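Long-range contacts in hypothetical protein (Nostoc punctiforme, PDB 2O62), which is of unknown function but joins two beta-rich calycin-like domains, the second related to a factor required for ATP synthase biogenesis: residues V99-R103 with T130-R135; E146-Q150 with T266-V270; E134-L138 with W239-S243. All coordinates share one frame; numbering follows the deposited sequence.

In the fold
The three contacts illustrate how a two-domain beta protein divides its bonding between barrel closure and domain junction. Interaction 2 is internal to the C-terminal barrel: it zips the first strand to the last by main-chain hydrogen bonds, with Trp147 buried on one face and Arg148, Gln150 and Glu268 nearer the solvent on the other. Interactions 1 and 3 both use the segment that leads from the N-terminal sheet to the barrel, and they share Arg135. Interaction 1 is a polar surface contact with a hairpin turn of the N-terminal sheet, water included; interaction 3 is buried, against barrel strand 233-242. They touch where His100 packs on Ile241, whereas Trp147 of interaction 2 reaches Leu240 of interaction 3.

Interaction 1. Residues V99-R103 with T130-R135; sequences VHENR and TPVAER
With its CG lodged between the backbone N and the carbonyl carbon (chi1 75°), Asn102 swings its amide toward Thr130, while Arg103, bent at chi2 and chi3, brings its guanidinium to the carbonyl of Ala133. Both belong to the type II' beta turn from His100 to Arg103, which closes the hairpin of strands 93-100 and 103-111; here a hairpin turn is stitched to the connection between two beta domains. Asn102 ND2 gives Thr130 OG1 a nearly straight bond of 2.8 Å (170°), the hydroxyl oxygen lying in the amide plane. The same nitrogen makes a weak bond of 2.9 Å to Pro131 O, and Thr130 OG1 is bonded in addition to Leu127 O. Arg103 NH1 approaches Ala133 O from above the carbonyl plane, at 2.9 Å, and Arg135 NH1 grips that oxygen too, at 3.0 Å, while Arg135 NE is bonded to Ile241 O of strand 233-242. Shared acceptance by one carbonyl probably eases the closeness of the guanidinium groups, whose planes are steeply inclined. Arg103 NH2 also forms a salt bridge with Asp217, and its NE is held by Glu125 O. A leucine here would probably leave Asp217 without its charged mate and Ala133 O without its bond to the hairpin, setting the linker freer to shift. Water spans the remaining distance to Arg135: one molecule joins Asn102 OD1 to Arg135 NH1, and another sits 2.8 Å from Arg135 NH2 and 3.0 Å from Glu101 OE1.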
ATOM      1  N   VAL A  99      -3.916  -2.907  -7.962  1.00 21.77           N
ATOM      2  CA  VAL A  99      -4.854  -3.378  -8.943  1.00 21.46           C
ATOM      3  C   VAL A  99      -4.414  -4.788  -9.383  1.00 22.66           C
ATOM      4  O   VAL A  99      -3.237  -5.043  -9.641  1.00 21.64           O
ATOM      5  CB  VAL A  99      -4.906  -2.439 -10.109  1.00 21.71           C
ATOM      6  CG1 VAL A  99      -5.876  -2.956 -11.176  1.00 24.29           C
ATOM      7  CG2 VAL A  99      -5.280  -1.042  -9.618  1.00 22.08           C
ATOM      8  N   HIS A 100      -5.362  -5.713  -9.412  1.00 21.91           N
ATOM      9  CA  HIS A 100      -5.131  -7.079  -9.888  1.00 22.34           C
ATOM     10  C   HIS A 100      -6.405  -7.688 -10.434  1.00 22.21           C
ATOM     11  O   HIS A 100      -7.329  -7.971  -9.663  1.00 19.18           O
ATOM     12  CB  HIS A 100      -4.638  -7.951  -8.738  1.00 22.43           C
ATOM     13  CG  HIS A 100      -4.397  -9.381  -9.128  1.00 24.92           C
ATOM     14  ND1 HIS A 100      -3.242  -9.794  -9.763  1.00 27.47           N
ATOM     15  CD2 HIS A 100      -5.150 -10.490  -8.966  1.00 27.60           C
ATOM     16  CE1 HIS A 100      -3.306 -11.093  -9.989  1.00 26.58           C
ATOM     17  NE2 HIS A 100      -4.458 -11.539  -9.526  1.00 28.31           N
ATOM     18  N   GLU A 101      -6.469  -7.841 -11.756  1.00 22.68           N
ATOM     19  CA  GLU A 101      -7.604  -8.479 -12.417  1.00 24.94           C
ATOM     20  C   GLU A 101      -8.904  -7.736 -12.034  1.00 23.15           C
ATOM     21  O   GLU A 101      -9.022  -6.552 -12.338  1.00 23.82           O
ATOM     22  CB  GLU A 101      -7.609 -10.002 -12.114  1.00 25.08           C
ATOM     23  CG  GLU A 101      -6.334 -10.701 -12.641  1.00 28.30           C
ATOM     24  CD  GLU A 101      -6.312 -12.218 -12.468  1.00 30.51           C
ATOM     25  OE1 GLU A 101      -7.171 -12.779 -11.724  1.00 38.45           O
ATOM     26  OE2 GLU A 101      -5.396 -12.855 -13.050  1.00 37.50           O
ATOM     27  N   ASN A 102      -9.850  -8.401 -11.374  1.00 22.06           N
ATOM     28  CA  ASN A 102     -11.156  -7.789 -11.032  1.00 21.69           C
ATOM     29  C   ASN A 102     -11.189  -7.051  -9.690  1.00 21.46           C
ATOM     30  O   ASN A 102     -12.257  -6.730  -9.206  1.00 20.53           O
ATOM     31  CB  ASN A 102     -12.302  -8.846 -11.036  1.00 21.55           C
ATOM     32  CG  ASN A 102     -12.287  -9.769  -9.793  1.00 24.22           C
ATOM     33  OD1 ASN A 102     -11.229 -10.363  -9.457  1.00 28.79           O
ATOM     34  ND2 ASN A 102     -13.468  -9.920  -9.120  1.00 19.25           N
ATOM     35  N   ARG A 103     -10.036  -6.888  -9.060  1.00 20.86           N
ATOM     36  CA  ARG A 103      -9.927  -6.385  -7.700  1.00 19.66           C
ATOM     37  C   ARG A 103      -9.022  -5.185  -7.615  1.00 20.47           C
ATOM     38  O   ARG A 103      -8.038  -5.076  -8.356  1.00 20.02           O
ATOM     39  CB  ARG A 103      -9.316  -7.457  -6.773  1.00 21.32           C
ATOM     40  CG  ARG A 103     -10.244  -8.616  -6.432  1.00 20.25           C
ATOM     41  CD  ARG A 103     -11.400  -8.298  -5.488  1.00 22.05           C
ATOM     42  NE  ARG A 103     -10.979  -7.322  -4.490  1.00 22.10           N
ATOM     43  CZ  ARG A 103     -10.349  -7.611  -3.361  1.00 21.38           C
ATOM     44  NH1 ARG A 103     -10.206  -8.871  -2.985  1.00 21.04           N
ATOM     45  NH2 ARG A 103      -9.921  -6.617  -2.585  1.00 21.26           N
ATOM     46  N   THR A 130     -18.548  -8.877 -10.990  1.00 22.73           N
ATOM     47  CA  THR A 130     -17.520  -9.916 -10.781  1.00 22.01           C
ATOM     48  C   THR A 130     -17.548 -10.343  -9.333  1.00 22.17           C
ATOM     49  O   THR A 130     -18.144  -9.674  -8.501  1.00 21.99           O
ATOM     50  CB  THR A 130     -16.140  -9.428 -11.206  1.00 21.66           C
ATOM     51  OG1 THR A 130     -15.610  -8.486 -10.254  1.00 20.37           O
ATOM     52  CG2 THR A 130     -16.243  -8.777 -12.538  1.00 21.12           C
ATOM     53  N   PRO A 131     -16.930 -11.487  -9.010  1.00 22.45           N
ATOM     54  CA  PRO A 131     -16.968 -11.953  -7.635  1.00 22.11           C
ATOM     55  C   PRO A 131     -16.294 -11.018  -6.642  1.00 22.29           C
ATOM     56  O   PRO A 131     -15.334 -10.346  -6.982  1.00 21.02           O
ATOM     57  CB  PRO A 131     -16.184 -13.284  -7.711  1.00 22.68           C
ATOM     58  CG  PRO A 131     -16.394 -13.737  -9.103  1.00 22.79           C
ATOM     59  CD  PRO A 131     -16.230 -12.443  -9.876  1.00 22.78           C
ATOM     60  N   VAL A 132     -16.770 -11.015  -5.401  1.00 21.95           N
ATOM     61  CA  VAL A 132     -16.160 -10.219  -4.330  1.00 22.55           C
ATOM     62  C   VAL A 132     -14.710 -10.656  -4.095  1.00 22.01           C
ATOM     63  O   VAL A 132     -13.826  -9.826  -3.884  1.00 21.95           O
ATOM     64  CB  VAL A 132     -17.000 -10.331  -3.030  1.00 21.84           C
ATOM     65  CG1 VAL A 132     -16.313  -9.637  -1.859  1.00 22.56           C
ATOM     66  CG2 VAL A 132     -18.338  -9.716  -3.256  1.00 24.83           C
ATOM     67  N   ALA A 133     -14.490 -11.965  -4.184  1.00 20.91           N
ATOM     68  CA  ALA A 133     -13.168 -12.537  -4.229  1.00 20.74           C
ATOM     69  C   ALA A 133     -12.358 -12.034  -3.053  1.00 21.17           C
ATOM     70  O   ALA A 133     -11.220 -11.592  -3.198  1.00 21.02           O
ATOM     71  CB  ALA A 133     -12.490 -12.189  -5.536  1.00 21.33           C
ATOM     72  N   GLU A 134     -12.968 -12.079  -1.877  1.00 20.92           N
ATOM     73  CA  GLU A 134     -12.275 -11.730  -0.662  1.00 20.34           C
ATOM     74  C   GLU A 134     -11.191 -12.772  -0.298  1.00 20.50           C
ATOM     75  O   GLU A 134     -11.431 -13.979  -0.255  1.00 20.08           O
ATOM     76  CB  GLU A 134     -13.280 -11.591   0.469  1.00 20.12           C
ATOM     77  CG  GLU A 134     -12.690 -11.159   1.799  1.00 20.88           C
ATOM     78  CD  GLU A 134     -12.401  -9.658   1.895  1.00 21.10           C
ATOM     79  OE1 GLU A 134     -12.649  -8.885   0.923  1.00 23.51           O
ATOM     80  OE2 GLU A 134     -11.913  -9.270   2.983  1.00 23.80           O
ATOM     81  N   ARG A 135      -9.977 -12.297  -0.071  1.00 20.80           N
ATOM     82  CA  ARG A 135      -8.916 -13.194   0.418  1.00 20.05           C
ATOM     83  C   ARG A 135      -9.071 -13.348   1.929  1.00 20.45           C
ATOM     84  O   ARG A 135      -9.672 -12.494   2.574  1.00 20.74           O
ATOM     85  CB  ARG A 135      -7.536 -12.630   0.129  1.00 20.67           C
ATOM     86  CG  ARG A 135      -6.999 -12.891  -1.293  1.00 20.40           C
ATOM     87  CD  ARG A 135      -7.800 -12.178  -2.385  1.00 21.88           C
ATOM     88  NE  ARG A 135      -7.154 -12.489  -3.669  1.00 21.23           N
ATOM     89  CZ  ARG A 135      -7.680 -12.298  -4.875  1.00 24.14           C
ATOM     90  NH1 ARG A 135      -8.907 -11.812  -5.033  1.00 23.24           N
ATOM     91  NH2 ARG A 135      -6.964 -12.643  -5.937  1.00 24.53           N
TER
HETATM   92  O   HOH W   1      -7.285 -13.137  -8.722  1.00 28.24           O
HETATM   93  O   HOH W   2      -9.962 -12.035  -7.919  1.00 20.75           O

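Interaction 2. Residues E146-Q150 with T266-V270; sequences EWRGQ and TEERV
Main-chain bonding comes first: Arg148 and Glu268 form an antiparallel hydrogen-bonded pair, with Arg148 N on Glu268 O at 2.9 Å and Glu268 N on Arg148 O at 2.8 Å. Gln150 and Thr266 pair in the same reciprocal way, and Val270 N adds a fifth bond, to Glu146 O. Between these pairs Gly149, with no side chain, lets its CA come within 4.0 Å of Glu267 CA. The ladder joins strands 145-155 and 259-269, the first and last of a ten-stranded antiparallel sheet, and so closes it into a barrel, as expected of the calycin clan.

Aromatic and apolar contacts fall on both sides of the sheet. On one, Trp147 has CG anti to the carbonyl carbon (chi1 -58°), which lays its ring beneath Arg269: Arg269 CB stands 4.0 Å from the centroid of the Trp147 six-membered ring, 17° off the normal, a CH-pi contact over the face. The indole NE1 is held by Leu143 O. On the other, Val270 CG2 rests 3.5 Å from Arg148 CG.

Of the charged groups, Arg148 pairs within its own strand: both NH1 and NH2 grip a single oxygen, Glu146 OE1, from the same face of the carboxylate, NH1 at 3.0 Å. Glu267 salt-bridges Arg248, outside both segments. One water does cross, accepting from Glu146 N and donating to Val270 O, its oxygen 2.7 Å from Val270 O.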
ATOM      1  N   GLU A 146      10.062 -18.597   1.918  1.00 19.63           N
ATOM      2  CA  GLU A 146      10.835 -17.720   1.068  1.00 21.09           C
ATOM      3  C   GLU A 146      10.074 -17.264  -0.146  1.00 20.31           C
ATOM      4  O   GLU A 146       9.310 -18.001  -0.711  1.00 19.72           O
ATOM      5  CB  GLU A 146      12.074 -18.451   0.599  1.00 22.45           C
ATOM      6  CG  GLU A 146      13.055 -18.652   1.725  1.00 27.92           C
ATOM      7  CD  GLU A 146      14.343 -19.327   1.292  1.00 34.88           C
ATOM      8  OE1 GLU A 146      14.734 -19.201   0.090  1.00 40.66           O
ATOM      9  OE2 GLU A 146      14.944 -20.001   2.161  1.00 35.70           O
ATOM     10  N   TRP A 147      10.336 -16.028  -0.534  1.00 19.61           N
ATOM     11  CA  TRP A 147       9.663 -15.307  -1.593  1.00 20.85           C
ATOM     12  C   TRP A 147      10.738 -14.698  -2.467  1.00 21.03           C
ATOM     13  O   TRP A 147      11.758 -14.216  -1.950  1.00 21.90           O
ATOM     14  CB  TRP A 147       8.793 -14.179  -1.018  1.00 21.23           C
ATOM     15  CG  TRP A 147       7.763 -14.685  -0.053  1.00 23.03           C
ATOM     16  CD1 TRP A 147       7.939 -15.040   1.292  1.00 22.72           C
ATOM     17  CD2 TRP A 147       6.403 -14.994  -0.372  1.00 24.15           C
ATOM     18  NE1 TRP A 147       6.745 -15.527   1.797  1.00 22.91           N
ATOM     19  CE2 TRP A 147       5.792 -15.495   0.807  1.00 22.46           C
ATOM     20  CE3 TRP A 147       5.644 -14.892  -1.544  1.00 23.21           C
ATOM     21  CZ2 TRP A 147       4.450 -15.906   0.830  1.00 23.85           C
ATOM     22  CZ3 TRP A 147       4.324 -15.286  -1.510  1.00 22.97           C
ATOM     23  CH2 TRP A 147       3.735 -15.767  -0.330  1.00 22.64           C
ATOM     24  N   ARG A 148      10.535 -14.735  -3.777  1.00 20.89           N
ATOM     25  CA  ARG A 148      11.503 -14.168  -4.716  1.00 21.28           C
ATOM     26  C   ARG A 148      10.733 -13.397  -5.768  1.00 19.99           C
ATOM     27  O   ARG A 148       9.712 -13.866  -6.252  1.00 19.25           O
ATOM     28  CB  ARG A 148      12.288 -15.287  -5.447  1.00 22.86           C
ATOM     29  CG  ARG A 148      13.238 -16.146  -4.634  1.00 28.74           C
ATOM     30  CD  ARG A 148      14.583 -15.459  -4.280  1.00 36.00           C
ATOM     31  NE  ARG A 148      15.577 -16.442  -3.805  1.00 37.84           N
ATOM     32  CZ  ARG A 148      15.502 -17.087  -2.636  1.00 41.51           C
ATOM     33  NH1 ARG A 148      14.486 -16.859  -1.784  1.00 42.37           N
ATOM     34  NH2 ARG A 148      16.449 -17.964  -2.301  1.00 42.15           N
ATOM     35  N   GLY A 149      11.280 -12.271  -6.198  1.00 19.61           N
ATOM     36  CA  GLY A 149      10.683 -11.533  -7.262  1.00 19.97           C
ATOM     37  C   GLY A 149      11.489 -10.356  -7.717  1.00 19.78           C
ATOM     38  O   GLY A 149      12.712 -10.368  -7.655  1.00 18.65           O
ATOM     39  N   GLN A 150      10.773  -9.361  -8.223  1.00 19.24           N
ATOM     40  CA  GLN A 150      11.342  -8.170  -8.844  1.00 20.32           C
ATOM     41  C   GLN A 150      10.571  -6.944  -8.319  1.00 19.85           C
ATOM     42  O   GLN A 150       9.438  -7.064  -7.898  1.00 20.48           O
ATOM     43  CB  GLN A 150      11.220  -8.210 -10.378  1.00 20.20           C
ATOM     44  CG  GLN A 150      12.046  -9.301 -11.019  1.00 23.08           C
ATOM     45  CD  GLN A 150      11.414 -10.696 -10.935  1.00 22.32           C
ATOM     46  OE1 GLN A 150      10.203 -10.850 -11.144  1.00 22.25           O
ATOM     47  NE2 GLN A 150      12.250 -11.722 -10.664  1.00 21.95           N
ATOM     48  N   THR A 266       6.728  -7.465  -6.803  1.00 21.20           N
ATOM     49  CA  THR A 266       5.895  -8.644  -7.013  1.00 21.59           C
ATOM     50  C   THR A 266       6.764  -9.846  -6.779  1.00 21.01           C
ATOM     51  O   THR A 266       7.792  -9.984  -7.420  1.00 20.71           O
ATOM     52  CB  THR A 266       5.355  -8.678  -8.438  1.00 21.98           C
ATOM     53  OG1 THR A 266       4.742  -7.424  -8.748  1.00 22.40           O
ATOM     54  CG2 THR A 266       4.328  -9.790  -8.582  1.00 24.53           C
ATOM     55  N   GLU A 267       6.336 -10.745  -5.883  1.00 21.71           N
ATOM     56  CA  GLU A 267       7.134 -11.852  -5.447  1.00 23.14           C
ATOM     57  C   GLU A 267       6.312 -13.126  -5.418  1.00 22.03           C
ATOM     58  O   GLU A 267       5.103 -13.088  -5.190  1.00 21.28           O
ATOM     59  CB  GLU A 267       7.614 -11.639  -4.012  1.00 24.67           C
ATOM     60  CG  GLU A 267       8.414 -10.470  -3.728  1.00 30.67           C
ATOM     61  CD  GLU A 267       8.607 -10.231  -2.197  1.00 26.17           C
ATOM     62  OE1 GLU A 267       7.623 -10.240  -1.392  1.00 34.52           O
ATOM     63  OE2 GLU A 267       9.783 -10.009  -1.872  1.00 38.29           O
ATOM     64  N   GLU A 268       6.970 -14.264  -5.642  1.00 21.97           N
ATOM     65  CA  GLU A 268       6.313 -15.530  -5.569  1.00 21.87           C
ATOM     66  C   GLU A 268       6.958 -16.415  -4.523  1.00 21.93           C
ATOM     67  O   GLU A 268       8.142 -16.272  -4.214  1.00 20.50           O
ATOM     68  CB  GLU A 268       6.315 -16.197  -6.951  1.00 23.60           C
ATOM     69  CG  GLU A 268       7.670 -16.521  -7.476  1.00 27.75           C
ATOM     70  CD  GLU A 268       7.591 -17.443  -8.682  1.00 32.57           C
ATOM     71  OE1 GLU A 268       6.715 -17.212  -9.542  1.00 35.91           O
ATOM     72  OE2 GLU A 268       8.378 -18.410  -8.740  1.00 39.71           O
ATOM     73  N   ARG A 269       6.152 -17.306  -3.965  1.00 21.43           N
ATOM     74  CA  ARG A 269       6.586 -18.207  -2.913  1.00 23.31           C
ATOM     75  C   ARG A 269       7.487 -19.277  -3.526  1.00 24.10           C
ATOM     76  O   ARG A 269       7.164 -19.815  -4.575  1.00 24.59           O
ATOM     77  CB  ARG A 269       5.371 -18.848  -2.230  1.00 22.83           C
ATOM     78  CG  ARG A 269       5.688 -19.730  -1.053  1.00 23.80           C
ATOM     79  CD  ARG A 269       4.376 -20.290  -0.451  1.00 27.02           C
ATOM     80  NE  ARG A 269       3.624 -21.120  -1.400  1.00 31.96           N
ATOM     81  CZ  ARG A 269       2.449 -21.705  -1.136  1.00 33.21           C
ATOM     82  NH1 ARG A 269       1.886 -21.560   0.057  1.00 33.98           N
ATOM     83  NH2 ARG A 269       1.812 -22.421  -2.067  1.00 33.01           N
ATOM     84  N   VAL A 270       8.586 -19.589  -2.844  1.00 25.09           N
ATOM     85  CA  VAL A 270       9.542 -20.559  -3.288  1.00 27.42           C
ATOM     86  C   VAL A 270       9.228 -21.914  -2.700  1.00 29.77           C
ATOM     87  O   VAL A 270       8.823 -22.132  -1.539  1.00 30.68           O
ATOM     88  CB  VAL A 270      10.987 -20.187  -2.834  1.00 27.76           C
ATOM     89  CG1 VAL A 270      11.964 -21.308  -3.162  1.00 29.95           C
ATOM     90  CG2 VAL A 270      11.453 -18.918  -3.477  1.00 27.68           C
ATOM     91  OXT VAL A 270       9.397 -22.893  -3.437  1.00 31.79           O
TER
HETATM   92  O   HOH W   3       8.585 -21.035   0.870  1.00 23.09           O

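Interaction 3. Residues E134-L138 with W239-S243; sequences ERPLL and WLIQS
The 135-138 part of the linker runs at 119° to the end of strand 233-242, so that Arg135 meets Ile241 and Leu138 meets Leu240 without any strand pairing between the two segments. Arg135 supplies the polar half. A bend at chi2 (66°) followed by an extended CG-CD-NE chain presents the guanidinium side-on, and NE and NH2 both donate to Ile241 O, at 2.8 Å and 3.0 Å. That oxygen lies almost exactly in the guanidinium plane, and the double grip restrains rotation of the group. Farther back along the side chain, Arg135 CG passes 3.6 Å from Leu240 O. Arg135 NH2 also comes within 3.2 Å of Gln242 NE2; these are two donors and make no bond, the amide and guanidinium planes turned obliquely, 54° apart.

The apolar half is a single leucine pair: Leu138 CD1 touches Leu240 CD2 at 3.8 Å, the two side chains lying roughly perpendicular. Leu143 and Asp142 lie alongside this pair, Leu143 against Leu138 and Asp142 against Leu240. Trp239 flanks the arginine chain, and Ile241 CG1 lies over one face of the Trp239 ring, toward the rim. The carbonyl that Arg135 grips belongs to a classic beta bulge, in which Ile241 and Gln242 together face Leu245 on the adjoining barrel strand 245-253.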
ATOM      1  N   GLU A 134     -12.968 -12.079  -1.877  1.00 20.92           N
ATOM      2  CA  GLU A 134     -12.275 -11.730  -0.662  1.00 20.34           C
ATOM      3  C   GLU A 134     -11.191 -12.772  -0.298  1.00 20.50           C
ATOM      4  O   GLU A 134     -11.431 -13.979  -0.255  1.00 20.08           O
ATOM      5  CB  GLU A 134     -13.280 -11.591   0.469  1.00 20.12           C
ATOM      6  CG  GLU A 134     -12.690 -11.159   1.799  1.00 20.88           C
ATOM      7  CD  GLU A 134     -12.401  -9.658   1.895  1.00 21.10           C
ATOM      8  OE1 GLU A 134     -12.649  -8.885   0.923  1.00 23.51           O
ATOM      9  OE2 GLU A 134     -11.913  -9.270   2.983  1.00 23.80           O
ATOM     10  N   ARG A 135      -9.977 -12.297  -0.071  1.00 20.80           N
ATOM     11  CA  ARG A 135      -8.916 -13.194   0.418  1.00 20.05           C
ATOM     12  C   ARG A 135      -9.071 -13.348   1.929  1.00 20.45           C
ATOM     13  O   ARG A 135      -9.672 -12.494   2.574  1.00 20.74           O
ATOM     14  CB  ARG A 135      -7.536 -12.630   0.129  1.00 20.67           C
ATOM     15  CG  ARG A 135      -6.999 -12.891  -1.293  1.00 20.40           C
ATOM     16  CD  ARG A 135      -7.800 -12.178  -2.385  1.00 21.88           C
ATOM     17  NE  ARG A 135      -7.154 -12.489  -3.669  1.00 21.23           N
ATOM     18  CZ  ARG A 135      -7.680 -12.298  -4.875  1.00 24.14           C
ATOM     19  NH1 ARG A 135      -8.907 -11.812  -5.033  1.00 23.24           N
ATOM     20  NH2 ARG A 135      -6.964 -12.643  -5.937  1.00 24.53           N
ATOM     21  N   PRO A 136      -8.497 -14.418   2.505  1.00 20.47           N
ATOM     22  CA  PRO A 136      -8.509 -14.658   3.963  1.00 20.69           C
ATOM     23  C   PRO A 136      -7.834 -13.554   4.774  1.00 20.32           C
ATOM     24  O   PRO A 136      -6.909 -12.925   4.281  1.00 19.93           O
ATOM     25  CB  PRO A 136      -7.637 -15.899   4.088  1.00 21.30           C
ATOM     26  CG  PRO A 136      -7.822 -16.633   2.791  1.00 21.41           C
ATOM     27  CD  PRO A 136      -7.872 -15.535   1.781  1.00 20.99           C
ATOM     28  N   LEU A 137      -8.243 -13.382   6.023  1.00 18.61           N
ATOM     29  CA  LEU A 137      -7.497 -12.582   6.963  1.00 18.91           C
ATOM     30  C   LEU A 137      -6.037 -13.051   6.939  1.00 18.66           C
ATOM     31  O   LEU A 137      -5.778 -14.243   7.094  1.00 17.81           O
ATOM     32  CB  LEU A 137      -8.036 -12.827   8.375  1.00 19.92           C
ATOM     33  CG  LEU A 137      -7.200 -12.227   9.516  1.00 21.56           C
ATOM     34  CD1 LEU A 137      -7.327 -10.728   9.515  1.00 25.70           C
ATOM     35  CD2 LEU A 137      -7.687 -12.831  10.874  1.00 23.25           C
ATOM     36  N   LEU A 138      -5.092 -12.130   6.795  1.00 18.10           N
ATOM     37  CA  LEU A 138      -3.684 -12.511   6.761  1.00 17.76           C
ATOM     38  C   LEU A 138      -3.187 -13.056   8.106  1.00 18.64           C
ATOM     39  O   LEU A 138      -3.466 -12.471   9.144  1.00 17.50           O
ATOM     40  CB  LEU A 138      -2.833 -11.328   6.348  1.00 18.53           C
ATOM     41  CG  LEU A 138      -1.357 -11.560   6.034  1.00 16.82           C
ATOM     42  CD1 LEU A 138      -1.136 -12.519   4.894  1.00 20.22           C
ATOM     43  CD2 LEU A 138      -0.717 -10.234   5.736  1.00 16.81           C
ATOM     44  N   TRP A 239      -0.038  -7.098  -0.138  1.00 18.82           N
ATOM     45  CA  TRP A 239      -1.248  -7.824  -0.439  1.00 19.13           C
ATOM     46  C   TRP A 239      -0.886  -9.210  -0.900  1.00 19.74           C
ATOM     47  O   TRP A 239      -0.248  -9.334  -1.939  1.00 20.13           O
ATOM     48  CB  TRP A 239      -1.977  -7.121  -1.565  1.00 19.73           C
ATOM     49  CG  TRP A 239      -3.348  -7.595  -1.854  1.00 20.60           C
ATOM     50  CD1 TRP A 239      -4.184  -8.298  -1.012  1.00 20.83           C
ATOM     51  CD2 TRP A 239      -4.072  -7.387  -3.050  1.00 20.59           C
ATOM     52  NE1 TRP A 239      -5.390  -8.483  -1.606  1.00 21.47           N
ATOM     53  CE2 TRP A 239      -5.354  -7.943  -2.863  1.00 21.15           C
ATOM     54  CE3 TRP A 239      -3.795  -6.716  -4.250  1.00 21.56           C
ATOM     55  CZ2 TRP A 239      -6.342  -7.888  -3.841  1.00 22.98           C
ATOM     56  CZ3 TRP A 239      -4.769  -6.655  -5.213  1.00 21.21           C
ATOM     57  CH2 TRP A 239      -6.039  -7.240  -5.010  1.00 22.05           C
ATOM     58  N   LEU A 240      -1.305 -10.224  -0.134  1.00 18.52           N
ATOM     59  CA  LEU A 240      -1.130 -11.634  -0.489  1.00 19.54           C
ATOM     60  C   LEU A 240      -2.292 -11.980  -1.432  1.00 19.84           C
ATOM     61  O   LEU A 240      -3.406 -12.366  -1.006  1.00 20.47           O
ATOM     62  CB  LEU A 240      -1.154 -12.516   0.755  1.00 19.51           C
ATOM     63  CG  LEU A 240      -0.874 -14.002   0.538  1.00 21.83           C
ATOM     64  CD1 LEU A 240       0.585 -14.197   0.089  1.00 23.69           C
ATOM     65  CD2 LEU A 240      -1.169 -14.796   1.791  1.00 21.79           C
ATOM     66  N   ILE A 241      -2.029 -11.821  -2.716  1.00 20.42           N
ATOM     67  CA  ILE A 241      -3.050 -11.937  -3.751  1.00 22.00           C
ATOM     68  C   ILE A 241      -3.521 -13.375  -3.954  1.00 22.13           C
ATOM     69  O   ILE A 241      -4.701 -13.616  -4.202  1.00 21.66           O
ATOM     70  CB  ILE A 241      -2.539 -11.369  -5.090  1.00 22.20           C
ATOM     71  CG1 ILE A 241      -2.172  -9.898  -4.941  1.00 24.69           C
ATOM     72  CG2 ILE A 241      -3.600 -11.503  -6.158  1.00 25.18           C
ATOM     73  CD1 ILE A 241      -1.370  -9.326  -6.074  1.00 24.06           C
ATOM     74  N   GLN A 242      -2.570 -14.314  -3.903  1.00 21.98           N
ATOM     75  CA  GLN A 242      -2.825 -15.751  -3.892  1.00 23.19           C
ATOM     76  C   GLN A 242      -1.889 -16.354  -2.861  1.00 22.31           C
ATOM     77  O   GLN A 242      -0.943 -15.701  -2.436  1.00 21.01           O
ATOM     78  CB  GLN A 242      -2.502 -16.372  -5.274  1.00 24.51           C
ATOM     79  CG  GLN A 242      -3.225 -15.741  -6.469  1.00 28.02           C
ATOM     80  CD  GLN A 242      -4.764 -15.910  -6.424  1.00 33.87           C
ATOM     81  OE1 GLN A 242      -5.291 -16.750  -5.672  1.00 38.30           O
ATOM     82  NE2 GLN A 242      -5.483 -15.111  -7.232  1.00 33.24           N
ATOM     83  N   SER A 243      -2.074 -17.618  -2.484  1.00 22.43           N
ATOM     84  CA  SER A 243      -1.172 -18.223  -1.471  1.00 22.19           C
ATOM     85  C   SER A 243       0.317 -18.117  -1.849  1.00 22.16           C
ATOM     86  O   SER A 243       1.166 -18.112  -0.972  1.00 22.62           O
ATOM     87  CB  SER A 243      -1.530 -19.683  -1.173  1.00 22.63           C
ATOM     88  OG  SER A 243      -1.264 -20.490  -2.302  1.00 25.70           O
TER